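Local coordinates for protein LacI family sugar-binding transcriptional regulator (Enterococcus faecalis V583, PDB 4RK0) that binds ribose in its sugar-binding domain and probably regulates transcription by binding DNA as a LacI-family repressor, at the interface of chains A and B. Numbering follows the deposited sequence. Chains: chain A/B, LacI family sugar-binding transcriptional regulator.

The interface of chains A and B. Residues chain A 17-18, 44, 46-47; chain B 24, 27, 30, 234.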
loop_
_atom_site.group_PDB
_atom_site.type_symbol
_atom_site.label_atom_id
_atom_site.label_comp_id
_atom_site.label_asym_id
_atom_site.label_seq_id
_atom_site.Cartn_x
_atom_site.Cartn_y
_atom_site.Cartn_z
ATOM N N ILE A 17 0.300 6.833 2.085
ATOM C CA ILE A 17 -0.520 5.628 1.998
ATOM C C ILE A 17 0.126 4.535 1.148
ATOM O O ILE A 17 -0.426 3.453 0.987
ATOM C CB ILE A 17 -1.924 5.937 1.446
ATOM C CG1 ILE A 17 -1.862 6.728 0.128
ATOM C CG2 ILE A 17 -2.704 6.713 2.496
ATOM C CD1 ILE A 17 -3.134 6.646 -0.689
ATOM N N THR A 18 1.296 4.817 0.627
ATOM C CA THR A 18 1.990 3.848 -0.209
ATOM C C THR A 18 2.795 2.872 0.630
ATOM O O THR A 18 3.075 1.761 0.178
ATOM C CB THR A 18 2.945 4.531 -1.176
ATOM O OG1 THR A 18 3.776 5.433 -0.453
ATOM C CG2 THR A 18 2.179 5.295 -2.222
ATOM N N ASN A 44 -3.162 12.271 3.337
ATOM C CA ASN A 44 -1.787 11.828 3.437
ATOM C C ASN A 44 -0.888 12.980 3.057
ATOM O O ASN A 44 -1.041 13.610 1.998
ATOM C CB ASN A 44 -1.497 10.572 2.606
ATOM C CG ASN A 44 -2.138 10.611 1.258
ATOM O OD1 ASN A 44 -3.368 10.612 1.157
ATOM N ND2 ASN A 44 -1.322 10.633 0.206
ATOM N N ASP A 46 2.199 13.397 2.174
ATOM C CA ASP A 46 3.136 13.353 1.035
ATOM C C ASP A 46 2.552 13.975 -0.235
ATOM O O ASP A 46 3.302 14.495 -1.072
ATOM C CB ASP A 46 3.600 11.912 0.745
ATOM C CG ASP A 46 2.493 11.054 0.162
ATOM O OD1 ASP A 46 1.447 10.914 0.814
ATOM O OD2 ASP A 46 2.649 10.527 -0.950
ATOM N N GLN A 47 1.231 13.951 -0.393
ATOM C CA GLN A 47 0.599 14.533 -1.583
ATOM C C GLN A 47 0.241 16.007 -1.452
ATOM O O GLN A 47 -0.344 16.571 -2.384
ATOM C CB GLN A 47 -0.635 13.714 -2.037
ATOM C CG GLN A 47 -0.276 12.510 -2.869
ATOM C CD GLN A 47 0.559 12.901 -4.070
ATOM O OE1 GLN A 47 1.769 12.714 -4.067
ATOM N NE2 GLN A 47 -0.073 13.497 -5.073
ATOM N N GLN B 24 -1.687 4.209 -5.284
ATOM C CA GLN B 24 -1.162 5.141 -6.272
ATOM C C GLN B 24 -2.300 5.829 -7.039
ATOM O O GLN B 24 -2.202 6.982 -7.408
ATOM C CB GLN B 24 -0.215 4.414 -7.217
ATOM C CG GLN B 24 1.087 4.011 -6.551
ATOM C CD GLN B 24 1.971 5.193 -6.169
ATOM O OE1 GLN B 24 1.860 6.279 -6.726
ATOM N NE2 GLN B 24 2.867 4.973 -5.226
ATOM N N ARG B 27 -3.335 8.645 -4.874
ATOM C CA ARG B 27 -2.336 9.694 -5.024
ATOM C C ARG B 27 -2.543 10.545 -6.258
ATOM O O ARG B 27 -2.440 11.778 -6.174
ATOM C CB ARG B 27 -0.932 9.127 -5.018
ATOM C CG ARG B 27 -0.501 8.720 -3.638
ATOM C CD ARG B 27 0.930 8.216 -3.613
ATOM N NE ARG B 27 1.909 9.298 -3.657
ATOM C CZ ARG B 27 2.610 9.671 -4.728
ATOM N NH1 ARG B 27 3.462 10.681 -4.618
ATOM N NH2 ARG B 27 2.480 9.062 -5.912
ATOM N N GLU B 30 -5.638 12.748 -5.594
ATOM C CA GLU B 30 -5.261 13.762 -4.658
ATOM C C GLU B 30 -4.418 14.885 -5.243
ATOM O O GLU B 30 -4.462 16.017 -4.747
ATOM C CB GLU B 30 -4.473 13.155 -3.513
ATOM C CG GLU B 30 -5.302 12.308 -2.548
ATOM C CD GLU B 30 -4.445 11.514 -1.586
ATOM O OE1 GLU B 30 -3.220 11.329 -1.846
ATOM O OE2 GLU B 30 -4.990 11.089 -0.545
ATOM N N PHE B 234 -1.028 6.614 -11.666
ATOM C CA PHE B 234 -1.045 8.004 -11.159
ATOM C C PHE B 234 -1.818 8.912 -12.114
ATOM O O PHE B 234 -2.694 9.679 -11.706
ATOM C CB PHE B 234 0.381 8.542 -10.993
ATOM C CG PHE B 234 0.463 9.840 -10.224
ATOM C CD1 PHE B 234 0.570 9.829 -8.857
ATOM C CD2 PHE B 234 0.440 11.064 -10.882
ATOM C CE1 PHE B 234 0.641 11.013 -8.130
ATOM C CE2 PHE B 234 0.505 12.247 -10.170
ATOM C CZ PHE B 234 0.620 12.229 -8.795
#
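The amide nitrogen ND2 of A:Asn44 is gripped from both chains: it donates to carboxylate oxygen OE1 of B:Glu30 at 2.9 Å and to OD1 of A:Asp46, two residues on in the same chain, at 2.8 Å. Both acceptors lie close to the amide plane and are met on their syn sides, which supports the modelled flip of the amide and would hold its rotation. The bond to A:Asp46 is the straighter, 169° at the hydrogen. At the amide's other branch, OD1 sits implausibly near OE2 of the same B:Glu30 carboxylate, so that part of the fit is doubtful.

A:Asp46 passes the grip on. While OD1 takes the A:Asn44 amide, OD2 makes a salt bridge with NE of B:Arg27 at 3.1 Å. NE meets OD2 nearly along the carboxylate C-O axis, and OD2 lies at the guanidinium edge, in its plane; the two flat groups are turned only 24° apart. B:Arg27 reaches this point by running extended through chi2 and then bending at chi3 (78°), which swings its NE edge towards A:Asp46. From its own helix 20-33, B:Gln24 steadies the far end: OE1 accepts from NH2 of B:Arg27 at 3.0 Å, somewhat bent.

A:Gln47 lies across the arginine at about a right angle, its CG 3.9 Å from CG of B:Arg27, and its amide stands steeply to the guanidinium. OE1 comes near NH1, but the hydrogens of NH1 are not aimed at it, so the contact is not counted as a hydrogen bond. From the other flank, methyl CG2 of A:Thr18 rests on CD of B:Arg27 at 3.5 Å. The arginine stem is thus held between a methylene and a methyl of chain A.

Helix 20-33 of one subunit thereby docks against the end of strand 39-44 and the following 3-10 turn of the other. Together with its two-fold twin, this largely polar patch contributes to the pairing of the two subunits, consistent with the dimer through which LacI-family regulators typically bind their operators.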